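Local coordinates for protein halotolerant alpha-type carbonic anhydrase (dCA II) (Dunaliella salina, PDB 1Y7W) that catalyses the reversible hydration of carbon dioxide to bicarbonate as a zinc-dependent, salt-tolerant alpha-type carbonic anhydrase, at residues A162-A167 / D237-W242; P219-Y224 / F245-E250. One frame throughout, in Å; residues are numbered along the deposited sequence.

In the fold
Strand 147-155 leads by a loop into residues 162-167, which open strand 166-175. The chain then forms helix 181-195 and helix 213-217 before it reaches residues 219-224, the loop ahead of strand 224-229. Next come residues 237-242, which enter strand 240-251 and close contact 1 over a gap of 69 residues. The same strand runs on into 245-250 and closes contact 2 over a gap of 20. The two closures therefore cross rather than nest. Contact 1 starts the parallel pairing of strands 166-175 and 240-251, while contact 2 ties the other flank of strand 240-251 to the lead-in of strand 224-229. Their centres lie about 23 Å apart.

Contact 1 of 2, residues A162-A167 / D237-W242; sequences ATAQLA and DERVKW
The guanidinium of Arg239 is sandwiched between Leu166 and the backbone of Ala162. Leu166 CD1 sits over one face, toward the rim. Ala162 O lies over the centre of the opposite face, 3.6 Å from Arg239 CZ. At the edge, in the plane, Arg239 NH2 donates to Ala164 O at 2.8 Å. Arg239 NE meets Asp237 OD2 in a salt bridge of 2.8 Å, also near the guanidinium plane. The arginine chain is extended from CG to NE, which carries the flat group across to the backbone of residues 162-164. A water donates to both Ala162 O and Asp237 OD2.

Beyond the arginine the backbones pair as parallel strands. Leu166 N donates to Arg239 O at 2.8 Å, and Lys241 N to Leu166 O at 2.9 Å. The Gln165 chain is bent at chi2 (73°), and its NE2 gives Leu166 O a second bond of 3.1 Å. The Gln165 and Lys241 side chains cross at about a right angle, with Gln165 NE2 3.5 Å from Lys241 CG. The Lys241 ammonium itself pairs with Asp228. Leu166 CB and Val240 CG2 touch on one face of the sheet, and the Val240 side chain is about 9 Å from the zinc ion. With bonds at its edge and contacts on both faces, the guanidinium is probably fixed in rotation. Its charge is probably balanced mainly by the Asp237 carboxylate.

Contact 2 of 2, residues P219-Y224 / F245-E250; sequences PSSLKY and FTTPRE
At one antiparallel, non-hydrogen-bonded bridge, Tyr224 at the start of strand 224-229 faces Phe245 in strand 240-251. Their CA atoms are 4.0 Å apart. Tyr224 CB stands over the centre of the Phe245 ring in a CH-pi contact, 3.8 Å from the centroid and 5° off the normal. The two rings meet obliquely, with planes at 32°. Pro219 crosses Phe245 at about a right angle, its CG 3.8 Å from Phe245 CB. Leu222 O lies 3.6 Å from Phe245 CE1, and Ser221 O is near the ring plane at the edge. An alanine in place of Phe245 would probably leave Tyr224 CB without the ring face it lies over and open a gap beside Leu222 O and Ser221 O.

Before the bridge, the loop carries an ST turn. Ser221 OG, anti to its own backbone N and beside the carbonyl carbon (chi1 150°), accepts there from Lys223 N.

Thr246 N donates to Lys223 O at 3.1 Å. A water donates to Ser221 O and Lys223 O and accepts from Thr247 N, bridging the backbones where they diverge. Further along, Pro219 CB comes within 3.3 Å of Thr247 O. Arg249 reaches past Pro219 to a salt bridge with Asp180.

Contact 1 of 2, residues A162-A167 / D237-W242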
loop_
_atom_site.group_PDB
_atom_site.type_symbol
_atom_site.label_atom_id
_atom_site.label_comp_id
_atom_site.label_asym_id
_atom_site.label_seq_id
_atom_site.Cartn_x
_atom_site.Cartn_y
_atom_site.Cartn_z
ATOM N N ALA A 162 -9.729 10.278 12.433
ATOM C CA ALA A 162 -10.596 9.149 12.059
ATOM C C ALA A 162 -11.280 9.259 10.708
ATOM O O ALA A 162 -11.672 8.243 10.159
ATOM C CB ALA A 162 -11.685 8.889 13.124
ATOM N N THR A 163 -11.465 10.460 10.185
ATOM C CA THR A 163 -12.106 10.637 8.909
ATOM C C THR A 163 -11.226 11.359 7.908
ATOM O O THR A 163 -11.720 11.857 6.885
ATOM C CB THR A 163 -13.388 11.444 9.063
ATOM O OG1 THR A 163 -13.054 12.759 9.537
ATOM C CG2 THR A 163 -14.302 10.762 10.099
ATOM N N ALA A 164 -9.925 11.406 8.198
ATOM C CA ALA A 164 -8.970 12.124 7.350
ATOM C C ALA A 164 -8.868 11.657 5.906
ATOM O O ALA A 164 -9.025 10.453 5.612
ATOM C CB ALA A 164 -7.558 12.052 8.002
ATOM N N GLN A 165 -8.656 12.610 4.997
ATOM C CA GLN A 165 -8.456 12.237 3.587
ATOM C C GLN A 165 -7.108 11.474 3.540
ATOM O O GLN A 165 -6.099 11.934 4.162
ATOM C CB GLN A 165 -8.343 13.497 2.724
ATOM C CG GLN A 165 -7.938 13.154 1.316
ATOM C CD GLN A 165 -9.102 12.514 0.570
ATOM O OE1 GLN A 165 -10.113 13.175 0.363
ATOM N NE2 GLN A 165 -8.952 11.234 0.135
ATOM N N LEU A 166 -7.092 10.307 2.867
ATOM C CA LEU A 166 -5.851 9.563 2.699
ATOM C C LEU A 166 -5.410 9.535 1.225
ATOM O O LEU A 166 -6.226 9.749 0.323
ATOM C CB LEU A 166 -6.007 8.090 3.174
ATOM C CG LEU A 166 -6.478 7.889 4.623
ATOM C CD1 LEU A 166 -6.529 6.383 4.956
ATOM C CD2 LEU A 166 -5.433 8.611 5.547
ATOM N N ALA A 167 -4.116 9.306 0.984
ATOM C CA ALA A 167 -3.628 9.139 -0.402
ATOM C C ALA A 167 -2.752 7.913 -0.325
ATOM O O ALA A 167 -1.878 7.843 0.564
ATOM C CB ALA A 167 -2.791 10.333 -0.831
ATOM N N ASP A 237 -13.337 2.242 4.583
ATOM C CA ASP A 237 -13.706 3.651 4.435
ATOM C C ASP A 237 -13.376 4.213 3.066
ATOM O O ASP A 237 -12.252 4.095 2.625
ATOM C CB ASP A 237 -12.917 4.553 5.409
ATOM C CG ASP A 237 -12.805 3.994 6.834
ATOM O OD1 ASP A 237 -13.099 2.814 7.129
ATOM O OD2 ASP A 237 -12.345 4.762 7.698
ATOM N N GLU A 238 -14.317 4.936 2.455
ATOM C CA GLU A 238 -14.136 5.553 1.150
ATOM C C GLU A 238 -13.492 6.953 1.262
ATOM O O GLU A 238 -14.137 7.991 1.020
ATOM C CB GLU A 238 -15.475 5.595 0.443
ATOM C CG GLU A 238 -15.867 4.130 0.015
ATOM C CD GLU A 238 -17.154 4.007 -0.762
ATOM O OE1 GLU A 238 -17.472 2.873 -1.166
ATOM O OE2 GLU A 238 -17.858 5.015 -0.974
ATOM N N ARG A 239 -12.227 6.955 1.670
ATOM C CA ARG A 239 -11.478 8.204 1.880
ATOM C C ARG A 239 -10.066 8.098 1.347
ATOM O O ARG A 239 -9.119 8.706 1.874
ATOM C CB ARG A 239 -11.526 8.581 3.390
ATOM C CG ARG A 239 -10.837 7.627 4.352
ATOM C CD ARG A 239 -11.340 7.869 5.825
ATOM N NE ARG A 239 -10.754 6.918 6.775
ATOM C CZ ARG A 239 -9.610 7.076 7.428
ATOM N NH1 ARG A 239 -9.256 6.152 8.266
ATOM N NH2 ARG A 239 -8.801 8.144 7.251
ATOM N N VAL A 240 -9.920 7.360 0.248
ATOM C CA VAL A 240 -8.584 7.202 -0.339
ATOM C C VAL A 240 -8.406 7.643 -1.772
ATOM O O VAL A 240 -9.138 7.189 -2.651
ATOM C CB VAL A 240 -8.117 5.714 -0.329
ATOM C CG1 VAL A 240 -6.730 5.593 -1.014
ATOM C CG2 VAL A 240 -8.035 5.203 1.088
ATOM N N LYS A 241 -7.423 8.518 -2.025
ATOM C CA LYS A 241 -7.101 8.876 -3.411
ATOM C C LYS A 241 -6.002 7.833 -3.769
ATOM O O LYS A 241 -4.917 7.817 -3.159
ATOM C CB LYS A 241 -6.515 10.284 -3.500
ATOM C CG LYS A 241 -7.484 11.351 -3.074
ATOM C CD LYS A 241 -8.851 11.227 -3.736
ATOM C CE LYS A 241 -9.677 12.462 -3.431
ATOM N NZ LYS A 241 -11.030 12.290 -4.093
ATOM N N TRP A 242 -6.297 6.962 -4.741
ATOM C CA TRP A 242 -5.364 5.915 -5.107
ATOM C C TRP A 242 -4.436 6.346 -6.244
ATOM O O TRP A 242 -4.848 7.079 -7.164
ATOM C CB TRP A 242 -6.143 4.613 -5.525
ATOM C CG TRP A 242 -6.526 3.773 -4.329
ATOM C CD1 TRP A 242 -7.733 3.760 -3.648
ATOM C CD2 TRP A 242 -5.676 2.882 -3.655
ATOM N NE1 TRP A 242 -7.672 2.886 -2.589
ATOM C CE2 TRP A 242 -6.409 2.331 -2.575
ATOM C CE3 TRP A 242 -4.345 2.482 -3.859
ATOM C CZ2 TRP A 242 -5.856 1.387 -1.698
ATOM C CZ3 TRP A 242 -3.793 1.548 -3.007
ATOM C CH2 TRP A 242 -4.558 1.003 -1.921
HETATM O O HOH W 1 -13.653 7.078 8.546
HETATM O O HOH W 2 -11.425 10.249 -1.398
#

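Contact 2 of 2, residues P219-Y224 / F245-E250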
loop_
_atom_site.group_PDB
_atom_site.type_symbol
_atom_site.label_atom_id
_atom_site.label_comp_id
_atom_site.label_asym_id
_atom_site.label_seq_id
_atom_site.Cartn_x
_atom_site.Cartn_y
_atom_site.Cartn_z
ATOM N N PRO A 219 8.982 3.125 -8.455
ATOM C CA PRO A 219 9.468 2.362 -9.605
ATOM C C PRO A 219 10.197 3.213 -10.630
ATOM O O PRO A 219 10.276 4.434 -10.498
ATOM C CB PRO A 219 8.211 1.710 -10.172
ATOM C CG PRO A 219 7.109 2.645 -9.775
ATOM C CD PRO A 219 7.508 3.214 -8.423
ATOM N N SER A 220 10.709 2.552 -11.666
ATOM C CA SER A 220 11.478 3.239 -12.687
ATOM C C SER A 220 10.734 4.261 -13.551
ATOM O O SER A 220 11.378 5.136 -14.151
ATOM C CB SER A 220 12.193 2.213 -13.579
ATOM O OG SER A 220 11.274 1.236 -14.075
ATOM N N SER A 221 9.402 4.196 -13.599
ATOM C CA SER A 221 8.638 5.157 -14.381
ATOM C C SER A 221 7.595 5.745 -13.453
ATOM O O SER A 221 7.169 5.101 -12.484
ATOM C CB SER A 221 7.992 4.467 -15.592
ATOM O OG SER A 221 6.788 5.098 -15.955
ATOM N N LEU A 222 7.219 6.985 -13.705
ATOM C CA LEU A 222 6.243 7.624 -12.840
ATOM C C LEU A 222 4.844 7.406 -13.376
ATOM O O LEU A 222 3.902 7.979 -12.854
ATOM C CB LEU A 222 6.495 9.117 -12.752
ATOM C CG LEU A 222 7.828 9.445 -12.079
ATOM C CD1 LEU A 222 7.935 10.956 -11.961
ATOM C CD2 LEU A 222 7.908 8.788 -10.715
ATOM N N LYS A 223 4.701 6.590 -14.422
ATOM C CA LYS A 223 3.351 6.352 -14.957
ATOM C C LYS A 223 2.418 5.740 -13.916
ATOM O O LYS A 223 2.750 4.729 -13.325
ATOM C CB LYS A 223 3.405 5.384 -16.150
ATOM C CG LYS A 223 3.915 6.077 -17.416
ATOM C CD LYS A 223 3.976 5.106 -18.642
ATOM C CE LYS A 223 5.139 4.113 -18.537
ATOM N NZ LYS A 223 5.546 3.453 -19.892
ATOM N N TYR A 224 1.250 6.318 -13.699
ATOM C CA TYR A 224 0.326 5.689 -12.763
ATOM C C TYR A 224 -1.150 5.938 -13.101
ATOM O O TYR A 224 -1.509 6.882 -13.809
ATOM C CB TYR A 224 0.615 6.157 -11.312
ATOM C CG TYR A 224 0.136 7.555 -10.932
ATOM C CD1 TYR A 224 0.989 8.658 -11.015
ATOM C CD2 TYR A 224 -1.151 7.764 -10.439
ATOM C CE1 TYR A 224 0.580 9.960 -10.616
ATOM C CE2 TYR A 224 -1.585 9.078 -10.029
ATOM C CZ TYR A 224 -0.710 10.158 -10.130
ATOM O OH TYR A 224 -1.109 11.455 -9.803
ATOM N N PHE A 245 0.957 2.748 -9.594
ATOM C CA PHE A 245 1.999 2.817 -10.622
ATOM C C PHE A 245 1.919 1.598 -11.495
ATOM O O PHE A 245 1.888 0.517 -11.000
ATOM C CB PHE A 245 3.363 2.947 -9.945
ATOM C CG PHE A 245 3.538 4.299 -9.349
ATOM C CD1 PHE A 245 4.308 5.262 -10.005
ATOM C CD2 PHE A 245 2.778 4.679 -8.227
ATOM C CE1 PHE A 245 4.339 6.612 -9.560
ATOM C CE2 PHE A 245 2.778 6.014 -7.760
ATOM C CZ PHE A 245 3.575 6.986 -8.433
ATOM N N THR A 246 1.972 1.806 -12.800
ATOM C CA THR A 246 1.823 0.702 -13.730
ATOM C C THR A 246 3.109 0.003 -14.185
ATOM O O THR A 246 3.025 -1.013 -14.819
ATOM C CB THR A 246 0.937 1.193 -14.927
ATOM O OG1 THR A 246 1.493 2.378 -15.487
ATOM C CG2 THR A 246 -0.473 1.519 -14.408
ATOM N N THR A 247 4.281 0.522 -13.842
ATOM C CA THR A 247 5.531 -0.140 -14.169
ATOM C C THR A 247 5.954 -0.857 -12.903
ATOM O O THR A 247 6.165 -0.234 -11.852
ATOM C CB THR A 247 6.616 0.867 -14.513
ATOM O OG1 THR A 247 6.166 1.690 -15.598
ATOM C CG2 THR A 247 7.904 0.142 -14.869
ATOM N N PRO A 248 6.085 -2.181 -12.975
ATOM C CA PRO A 248 6.483 -2.906 -11.767
ATOM C C PRO A 248 7.965 -2.964 -11.438
ATOM O O PRO A 248 8.830 -2.670 -12.276
ATOM C CB PRO A 248 5.927 -4.324 -11.995
ATOM C CG PRO A 248 5.910 -4.466 -13.502
ATOM C CD PRO A 248 5.771 -3.083 -14.112
ATOM N N ARG A 249 8.236 -3.244 -10.172
ATOM C CA ARG A 249 9.600 -3.546 -9.734
ATOM C C ARG A 249 9.716 -5.063 -9.963
ATOM O O ARG A 249 8.811 -5.643 -10.577
ATOM C CB ARG A 249 9.762 -3.239 -8.254
ATOM C CG ARG A 249 10.244 -1.791 -8.069
ATOM C CD ARG A 249 10.400 -1.472 -6.580
ATOM N NE ARG A 249 10.990 -0.147 -6.436
ATOM C CZ ARG A 249 12.296 0.099 -6.443
ATOM N NH1 ARG A 249 12.713 1.367 -6.319
ATOM N NH2 ARG A 249 13.188 -0.906 -6.520
ATOM N N GLU A 250 10.781 -5.700 -9.471
ATOM C CA GLU A 250 10.972 -7.138 -9.672
ATOM C C GLU A 250 11.156 -7.891 -8.385
ATOM O O GLU A 250 11.661 -7.352 -7.454
ATOM C CB GLU A 250 12.203 -7.376 -10.586
ATOM C CG GLU A 250 11.974 -6.768 -11.978
ATOM C CD GLU A 250 13.151 -6.950 -12.936
ATOM O OE1 GLU A 250 13.114 -6.276 -13.990
ATOM O OE2 GLU A 250 14.080 -7.754 -12.640
HETATM O O HOH W 3 10.645 -0.509 -11.705
HETATM O O HOH W 4 5.004 3.325 -13.220
#